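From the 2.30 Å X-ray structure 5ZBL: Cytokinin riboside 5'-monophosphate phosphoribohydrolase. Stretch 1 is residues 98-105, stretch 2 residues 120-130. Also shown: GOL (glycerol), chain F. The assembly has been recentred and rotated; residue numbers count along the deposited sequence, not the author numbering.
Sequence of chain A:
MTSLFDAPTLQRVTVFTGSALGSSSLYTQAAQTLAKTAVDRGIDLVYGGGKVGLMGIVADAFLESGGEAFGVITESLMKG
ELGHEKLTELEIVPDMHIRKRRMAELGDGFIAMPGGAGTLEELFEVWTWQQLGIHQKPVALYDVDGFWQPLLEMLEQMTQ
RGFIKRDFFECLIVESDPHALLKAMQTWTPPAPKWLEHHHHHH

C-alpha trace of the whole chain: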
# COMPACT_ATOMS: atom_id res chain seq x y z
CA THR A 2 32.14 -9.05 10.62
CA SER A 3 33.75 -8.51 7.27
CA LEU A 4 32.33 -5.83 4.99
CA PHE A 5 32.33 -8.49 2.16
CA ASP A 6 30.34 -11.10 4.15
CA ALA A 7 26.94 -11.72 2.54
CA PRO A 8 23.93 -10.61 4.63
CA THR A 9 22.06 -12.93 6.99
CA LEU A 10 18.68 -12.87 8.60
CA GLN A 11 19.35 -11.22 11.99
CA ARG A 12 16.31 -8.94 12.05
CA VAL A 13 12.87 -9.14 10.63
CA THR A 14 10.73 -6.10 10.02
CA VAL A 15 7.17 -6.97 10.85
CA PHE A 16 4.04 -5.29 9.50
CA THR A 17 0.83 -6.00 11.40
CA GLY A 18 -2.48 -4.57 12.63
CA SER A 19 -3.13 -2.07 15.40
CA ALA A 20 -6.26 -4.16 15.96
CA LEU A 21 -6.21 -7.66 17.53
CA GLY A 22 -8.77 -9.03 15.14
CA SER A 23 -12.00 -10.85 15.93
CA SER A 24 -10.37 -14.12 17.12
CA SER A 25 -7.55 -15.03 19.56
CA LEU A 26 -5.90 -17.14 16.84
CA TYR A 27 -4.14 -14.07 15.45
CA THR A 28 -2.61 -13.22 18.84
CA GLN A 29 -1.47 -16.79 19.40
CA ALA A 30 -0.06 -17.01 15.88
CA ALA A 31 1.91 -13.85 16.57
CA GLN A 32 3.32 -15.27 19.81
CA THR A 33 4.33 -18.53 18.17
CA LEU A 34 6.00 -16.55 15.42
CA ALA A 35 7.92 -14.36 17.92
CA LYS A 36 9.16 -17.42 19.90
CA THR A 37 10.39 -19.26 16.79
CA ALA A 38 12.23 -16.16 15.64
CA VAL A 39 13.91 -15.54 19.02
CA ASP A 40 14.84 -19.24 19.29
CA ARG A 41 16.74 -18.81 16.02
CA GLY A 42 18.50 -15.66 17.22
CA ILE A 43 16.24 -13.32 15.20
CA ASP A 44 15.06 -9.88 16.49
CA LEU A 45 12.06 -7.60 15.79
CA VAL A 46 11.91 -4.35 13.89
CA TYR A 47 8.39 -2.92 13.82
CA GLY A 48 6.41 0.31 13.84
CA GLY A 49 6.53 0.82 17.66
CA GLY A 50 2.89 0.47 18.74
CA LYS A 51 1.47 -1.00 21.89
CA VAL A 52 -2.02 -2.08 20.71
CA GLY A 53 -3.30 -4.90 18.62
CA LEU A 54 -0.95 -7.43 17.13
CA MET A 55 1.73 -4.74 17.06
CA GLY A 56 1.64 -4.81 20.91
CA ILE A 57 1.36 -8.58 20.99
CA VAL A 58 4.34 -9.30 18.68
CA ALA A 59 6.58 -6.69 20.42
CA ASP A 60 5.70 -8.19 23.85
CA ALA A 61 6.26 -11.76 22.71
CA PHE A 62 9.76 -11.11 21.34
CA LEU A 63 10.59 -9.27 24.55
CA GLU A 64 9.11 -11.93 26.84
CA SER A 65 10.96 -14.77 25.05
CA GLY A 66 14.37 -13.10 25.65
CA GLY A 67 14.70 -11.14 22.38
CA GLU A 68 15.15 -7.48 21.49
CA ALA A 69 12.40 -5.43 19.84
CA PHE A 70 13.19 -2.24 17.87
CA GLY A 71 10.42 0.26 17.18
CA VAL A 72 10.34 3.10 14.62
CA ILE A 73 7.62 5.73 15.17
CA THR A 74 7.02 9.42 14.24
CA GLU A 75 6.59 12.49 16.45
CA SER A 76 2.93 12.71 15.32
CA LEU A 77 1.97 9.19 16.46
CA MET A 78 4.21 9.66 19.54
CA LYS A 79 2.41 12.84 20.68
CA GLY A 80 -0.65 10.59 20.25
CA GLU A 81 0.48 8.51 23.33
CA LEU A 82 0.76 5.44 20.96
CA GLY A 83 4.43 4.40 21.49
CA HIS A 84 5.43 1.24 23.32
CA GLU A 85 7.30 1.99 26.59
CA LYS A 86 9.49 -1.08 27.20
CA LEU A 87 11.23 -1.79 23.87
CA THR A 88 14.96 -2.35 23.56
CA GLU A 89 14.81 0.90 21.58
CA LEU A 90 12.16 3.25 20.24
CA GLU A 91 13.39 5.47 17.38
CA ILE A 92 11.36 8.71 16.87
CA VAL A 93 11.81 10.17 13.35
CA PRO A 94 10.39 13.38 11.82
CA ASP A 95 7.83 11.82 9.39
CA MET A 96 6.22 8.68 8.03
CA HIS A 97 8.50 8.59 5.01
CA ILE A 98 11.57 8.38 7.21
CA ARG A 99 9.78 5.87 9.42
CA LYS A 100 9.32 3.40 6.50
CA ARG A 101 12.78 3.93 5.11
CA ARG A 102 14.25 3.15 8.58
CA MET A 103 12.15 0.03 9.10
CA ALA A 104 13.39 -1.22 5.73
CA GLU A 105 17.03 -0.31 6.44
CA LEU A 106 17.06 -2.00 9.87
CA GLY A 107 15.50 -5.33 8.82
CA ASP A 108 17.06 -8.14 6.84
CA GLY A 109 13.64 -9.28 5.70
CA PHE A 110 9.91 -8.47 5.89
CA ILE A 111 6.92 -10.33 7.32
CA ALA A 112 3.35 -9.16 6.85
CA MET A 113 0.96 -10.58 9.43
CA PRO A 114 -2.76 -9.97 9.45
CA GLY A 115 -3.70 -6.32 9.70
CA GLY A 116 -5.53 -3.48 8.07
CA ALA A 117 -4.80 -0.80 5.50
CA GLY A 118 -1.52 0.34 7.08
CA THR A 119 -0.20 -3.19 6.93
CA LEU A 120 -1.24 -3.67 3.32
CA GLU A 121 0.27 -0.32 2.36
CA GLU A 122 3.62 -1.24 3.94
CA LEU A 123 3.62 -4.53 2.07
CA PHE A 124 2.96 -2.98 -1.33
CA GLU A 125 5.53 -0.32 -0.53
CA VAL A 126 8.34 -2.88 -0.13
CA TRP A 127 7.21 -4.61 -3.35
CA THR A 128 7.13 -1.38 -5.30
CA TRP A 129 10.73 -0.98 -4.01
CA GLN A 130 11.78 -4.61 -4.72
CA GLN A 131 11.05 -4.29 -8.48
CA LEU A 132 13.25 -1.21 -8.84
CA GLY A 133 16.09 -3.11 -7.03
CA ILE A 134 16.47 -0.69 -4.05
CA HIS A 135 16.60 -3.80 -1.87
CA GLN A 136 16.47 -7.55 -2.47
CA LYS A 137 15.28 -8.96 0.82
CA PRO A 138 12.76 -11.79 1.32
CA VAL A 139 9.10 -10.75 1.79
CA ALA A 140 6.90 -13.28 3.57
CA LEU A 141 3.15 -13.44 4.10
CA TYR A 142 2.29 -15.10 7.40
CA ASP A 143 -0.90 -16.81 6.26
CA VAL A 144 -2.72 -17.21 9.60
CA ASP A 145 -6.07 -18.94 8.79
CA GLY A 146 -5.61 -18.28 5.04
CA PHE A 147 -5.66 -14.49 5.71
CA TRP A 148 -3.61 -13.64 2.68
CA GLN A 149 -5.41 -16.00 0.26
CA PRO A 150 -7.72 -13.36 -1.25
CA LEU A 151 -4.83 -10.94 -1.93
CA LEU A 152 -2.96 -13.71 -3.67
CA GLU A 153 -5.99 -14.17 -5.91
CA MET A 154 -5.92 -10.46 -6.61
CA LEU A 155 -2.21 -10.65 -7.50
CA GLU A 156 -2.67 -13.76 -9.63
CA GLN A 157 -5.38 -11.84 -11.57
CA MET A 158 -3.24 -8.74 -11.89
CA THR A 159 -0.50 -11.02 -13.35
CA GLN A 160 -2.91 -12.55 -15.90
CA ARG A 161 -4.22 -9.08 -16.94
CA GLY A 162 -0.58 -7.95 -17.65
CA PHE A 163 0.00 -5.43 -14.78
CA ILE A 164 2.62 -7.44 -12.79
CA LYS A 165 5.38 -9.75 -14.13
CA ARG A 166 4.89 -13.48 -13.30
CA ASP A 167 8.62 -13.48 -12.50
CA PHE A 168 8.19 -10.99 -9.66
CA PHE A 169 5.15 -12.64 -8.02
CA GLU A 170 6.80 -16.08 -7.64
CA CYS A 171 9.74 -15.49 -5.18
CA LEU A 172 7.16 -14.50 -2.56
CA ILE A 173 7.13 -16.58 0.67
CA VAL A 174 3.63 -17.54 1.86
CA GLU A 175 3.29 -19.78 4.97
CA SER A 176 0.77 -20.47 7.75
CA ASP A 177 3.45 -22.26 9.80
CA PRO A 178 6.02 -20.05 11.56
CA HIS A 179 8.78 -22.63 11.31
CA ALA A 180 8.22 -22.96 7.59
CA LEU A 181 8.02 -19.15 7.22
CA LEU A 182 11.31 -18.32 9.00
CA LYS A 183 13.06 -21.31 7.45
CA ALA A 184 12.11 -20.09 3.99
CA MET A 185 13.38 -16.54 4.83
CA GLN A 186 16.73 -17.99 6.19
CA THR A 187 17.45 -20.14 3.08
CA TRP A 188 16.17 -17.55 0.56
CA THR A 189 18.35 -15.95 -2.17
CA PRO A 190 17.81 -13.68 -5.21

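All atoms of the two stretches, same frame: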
# COMPACT_ATOMS: atom_id res chain seq x y z
N ILE A 98 10.34 8.74 6.56
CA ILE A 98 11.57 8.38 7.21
C ILE A 98 11.25 7.12 8.01
O ILE A 98 12.02 6.13 7.97
CB ILE A 98 12.16 9.56 8.03
CG1 ILE A 98 12.58 10.71 7.08
CG2 ILE A 98 13.41 9.15 8.81
CD1 ILE A 98 12.81 12.04 7.77
N ARG A 99 10.09 7.07 8.66
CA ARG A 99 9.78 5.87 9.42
C ARG A 99 9.93 4.57 8.56
O ARG A 99 10.62 3.62 8.96
CB ARG A 99 8.42 5.98 10.01
CG ARG A 99 8.11 4.91 11.01
CD ARG A 99 6.65 4.73 10.99
NE ARG A 99 6.13 4.02 12.12
CZ ARG A 99 4.86 3.65 12.18
NH1 ARG A 99 4.03 3.91 11.16
NH2 ARG A 99 4.43 3.01 13.28
N LYS A 100 9.34 4.58 7.37
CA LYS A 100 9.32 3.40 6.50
C LYS A 100 10.69 3.11 5.91
O LYS A 100 11.10 1.94 5.84
CB LYS A 100 8.40 3.58 5.33
CG LYS A 100 6.97 3.87 5.66
CD LYS A 100 6.21 3.86 4.35
CE LYS A 100 4.98 4.72 4.35
NZ LYS A 100 4.38 4.61 2.98
N ARG A 101 11.40 4.14 5.50
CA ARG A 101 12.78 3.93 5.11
C ARG A 101 13.62 3.24 6.23
O ARG A 101 14.36 2.29 5.96
CB ARG A 101 13.40 5.23 4.67
CG ARG A 101 14.76 5.10 4.01
CD ARG A 101 15.51 6.43 4.04
NE ARG A 101 15.05 7.37 3.02
CZ ARG A 101 15.40 7.33 1.73
NH1 ARG A 101 16.21 6.39 1.27
NH2 ARG A 101 14.91 8.24 0.90
N ARG A 102 13.47 3.69 7.48
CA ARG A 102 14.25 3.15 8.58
C ARG A 102 13.92 1.70 8.94
O ARG A 102 14.84 0.89 9.23
CB ARG A 102 14.17 4.03 9.84
CG ARG A 102 15.32 4.99 9.99
CD ARG A 102 16.68 4.29 10.10
NE ARG A 102 17.10 4.09 11.47
CZ ARG A 102 18.30 3.65 11.83
NH1 ARG A 102 18.59 3.51 13.12
NH2 ARG A 102 19.22 3.33 10.91
N MET A 103 12.63 1.40 8.95
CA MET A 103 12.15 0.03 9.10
C MET A 103 12.74 -0.89 8.04
O MET A 103 13.20 -1.99 8.35
CB MET A 103 10.62 0.01 9.08
CG MET A 103 10.04 0.69 10.30
SD MET A 103 8.34 0.21 10.64
CE MET A 103 7.52 1.09 9.32
N ALA A 104 12.78 -0.42 6.80
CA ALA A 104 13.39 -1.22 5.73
C ALA A 104 14.89 -1.38 5.96
O ALA A 104 15.42 -2.49 5.84
CB ALA A 104 13.14 -0.61 4.35
N GLU A 105 15.57 -0.27 6.26
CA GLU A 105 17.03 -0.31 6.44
C GLU A 105 17.49 -1.24 7.56
O GLU A 105 18.53 -1.90 7.42
CB GLU A 105 17.61 1.06 6.69
CG GLU A 105 17.76 1.89 5.42
CD GLU A 105 17.85 3.40 5.68
OE1 GLU A 105 17.89 3.82 6.86
OE2 GLU A 105 17.88 4.17 4.69
N LEU A 120 -1.19 -3.47 4.75
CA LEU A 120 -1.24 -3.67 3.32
C LEU A 120 -0.39 -2.65 2.57
O LEU A 120 0.44 -3.01 1.73
CB LEU A 120 -2.70 -3.67 2.82
CG LEU A 120 -3.32 -5.06 2.71
CD1 LEU A 120 -4.80 -5.08 2.37
CD2 LEU A 120 -2.62 -5.80 1.60
N GLU A 121 -0.57 -1.38 2.92
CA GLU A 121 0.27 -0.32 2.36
C GLU A 121 1.78 -0.59 2.53
O GLU A 121 2.57 -0.41 1.58
CB GLU A 121 -0.08 1.00 2.99
CG GLU A 121 0.48 2.21 2.31
CD GLU A 121 1.92 2.51 2.67
OE1 GLU A 121 2.28 2.30 3.85
OE2 GLU A 121 2.70 2.95 1.77
N GLU A 122 2.20 -0.98 3.72
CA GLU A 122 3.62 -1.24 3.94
C GLU A 122 4.09 -2.37 3.02
O GLU A 122 5.17 -2.31 2.50
CB GLU A 122 3.96 -1.53 5.42
CG GLU A 122 4.20 -0.27 6.26
CD GLU A 122 3.72 -0.37 7.72
OE1 GLU A 122 2.74 -1.12 8.00
OE2 GLU A 122 4.30 0.33 8.61
N LEU A 123 3.24 -3.37 2.81
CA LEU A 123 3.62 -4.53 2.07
C LEU A 123 3.82 -4.18 0.58
O LEU A 123 4.78 -4.60 -0.05
CB LEU A 123 2.56 -5.63 2.25
CG LEU A 123 2.79 -6.88 1.39
CD1 LEU A 123 4.02 -7.56 1.85
CD2 LEU A 123 1.59 -7.80 1.43
N PHE A 124 2.89 -3.41 0.05
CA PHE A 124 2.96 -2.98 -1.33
C PHE A 124 4.07 -1.97 -1.59
O PHE A 124 4.63 -1.89 -2.70
CB PHE A 124 1.58 -2.48 -1.78
CG PHE A 124 0.66 -3.58 -2.18
CD1 PHE A 124 0.93 -4.31 -3.33
CD2 PHE A 124 -0.44 -3.92 -1.43
CE1 PHE A 124 0.10 -5.34 -3.73
CE2 PHE A 124 -1.26 -4.96 -1.81
CZ PHE A 124 -0.98 -5.67 -2.96
N GLU A 125 4.37 -1.19 -0.56
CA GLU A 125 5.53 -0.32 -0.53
C GLU A 125 6.84 -1.11 -0.71
O GLU A 125 7.63 -0.80 -1.65
CB GLU A 125 5.51 0.51 0.74
CG GLU A 125 6.65 1.48 0.99
CD GLU A 125 6.58 2.71 0.15
OE1 GLU A 125 6.33 3.81 0.68
OE2 GLU A 125 6.80 2.54 -1.05
N VAL A 126 7.06 -2.18 0.07
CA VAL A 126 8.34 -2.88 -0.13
C VAL A 126 8.38 -3.54 -1.51
O VAL A 126 9.44 -3.58 -2.12
CB VAL A 126 8.74 -3.84 1.00
CG1 VAL A 126 8.66 -3.12 2.34
CG2 VAL A 126 7.90 -5.09 1.02
N TRP A 127 7.25 -4.03 -2.01
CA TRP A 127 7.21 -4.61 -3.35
C TRP A 127 7.52 -3.61 -4.44
O TRP A 127 8.31 -3.88 -5.34
CB TRP A 127 5.83 -5.26 -3.66
CG TRP A 127 5.69 -6.64 -3.17
CD1 TRP A 127 6.69 -7.56 -2.95
CD2 TRP A 127 4.47 -7.30 -2.86
NE1 TRP A 127 6.15 -8.73 -2.51
CE2 TRP A 127 4.79 -8.60 -2.45
CE3 TRP A 127 3.13 -6.91 -2.88
CZ2 TRP A 127 3.82 -9.52 -2.06
CZ3 TRP A 127 2.17 -7.83 -2.50
CH2 TRP A 127 2.52 -9.11 -2.08
N THR A 128 6.85 -2.47 -4.39
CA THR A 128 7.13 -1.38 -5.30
C THR A 128 8.62 -1.05 -5.29
O THR A 128 9.16 -0.68 -6.32
CB THR A 128 6.31 -0.13 -4.93
OG1 THR A 128 4.91 -0.47 -4.90
CG2 THR A 128 6.53 0.99 -5.93
N TRP A 129 9.28 -1.18 -4.13
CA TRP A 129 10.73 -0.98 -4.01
C TRP A 129 11.52 -2.16 -4.58
O TRP A 129 12.49 -1.94 -5.31
CB TRP A 129 11.15 -0.75 -2.56
CG TRP A 129 10.78 0.55 -2.01
CD1 TRP A 129 10.41 1.67 -2.70
CD2 TRP A 129 10.74 0.91 -0.61
NE1 TRP A 129 10.14 2.70 -1.83
CE2 TRP A 129 10.33 2.26 -0.54
CE3 TRP A 129 11.01 0.22 0.58
CZ2 TRP A 129 10.17 2.94 0.68
CZ3 TRP A 129 10.84 0.90 1.81
CH2 TRP A 129 10.44 2.25 1.84
N GLN A 130 11.11 -3.38 -4.23
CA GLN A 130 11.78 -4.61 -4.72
C GLN A 130 11.99 -4.61 -6.25
O GLN A 130 13.08 -4.93 -6.71
CB GLN A 130 11.03 -5.90 -4.28
CG GLN A 130 11.43 -6.48 -2.93
CD GLN A 130 11.26 -8.02 -2.81
OE1 GLN A 130 10.22 -8.60 -3.13
NE2 GLN A 130 12.32 -8.69 -2.33
C1 GOL F . 5.16 8.77 2.68
O1 GOL F . 4.03 8.29 3.41
C2 GOL F . 5.93 7.64 1.98
O2 GOL F . 5.02 6.68 1.47
C3 GOL F . 6.73 8.10 0.79
O3 GOL F . 7.57 7.05 0.32

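How do the two backbones lie against each other? Both stretches are helical: residues 98-105 belong to a helix that extends beyond them in both directions, and residues 120-130 to one that starts earlier in the chain. Each helix satisfies its own backbone through a regular ladder of hydrogen bonds, such as Ala104 N to Lys100 O at 3.1 Å and Trp129 N to Glu125 O at 3.0 Å. The axes come no closer than 11.7 Å, and the two hydrogen bonds across the gap are both made by side chains. The helix directions differ by 68°, a steep crossing. The nearest CA pairs are Lys100 CA to Glu122 CA at 7.8 Å and Ala104 CA to Val126 CA at 7.9 Å; the two pairs lie four residues, about one turn, apart along each helix. The contact is modest, with 309 Å² buried over both sides.

What provides the polar link? Lys100 points its CA-to-CB bond toward the second helix and, with chi1 m and the remaining angles t, reaches across as an extended chain. Lys100 NZ donates a hydrogen bond to Glu121 OE2 at 2.7 Å and another to Glu125 OE1 at 3.1 Å, and both pairs are salt bridges. The two glutamates are four residues apart, so a single helical turn brings their carboxylates to the same ammonium group. They get there differently: Glu125 sets out toward the first helix, whereas Glu121 leaves sideways and bends its end inward with chi1 t and chi2 m. Both are buried, and the lysine supplies positive charge where theirs would otherwise be costly. A glycerol, probably from the crystallisation liquor, joins the group, its O2 accepting a hydrogen bond from Lys100 NZ, 2.6 Å away.

Where does the apolar packing come from? Trp129 projects toward the first helix and lays its ring beside Lys100, Arg101 and Ala104. Ala104 CB meets Trp129 CZ3 at 3.7 Å, a contact of the methyl with the indole, as suits two apolar groups. The ring edge also approaches the backbone: Lys100 O lies 4.1 Å from Trp129 CH2, and Arg101 N lies 4.2 Å from the same CH2, both near the ring plane. Lys100 thus serves twice, since Lys100 CB also sits 4.3 Å from Trp129 CH2 while its far end is held by the carboxylates.

What does Glu122 add? Its CA-to-CB bond runs sideways, but the carboxylate swings nearer the first helix and passes close to Met103, with Met103 CE 3.4 Å from Glu122 OE2. Met103 is buried and its CA-to-CB bond points toward the second helix, its terminal methyl coming up against the carboxylate. Arg99 also brings its end nearer, leaving Arg99 NH1 4.4 Å from Glu122 OE2. The oxygen lies well out of the guanidinium plane and no N-H points at it, so the attraction is one of charge alone; Arg99 NE and NH2 are hydrogen-bonded elsewhere in the structure.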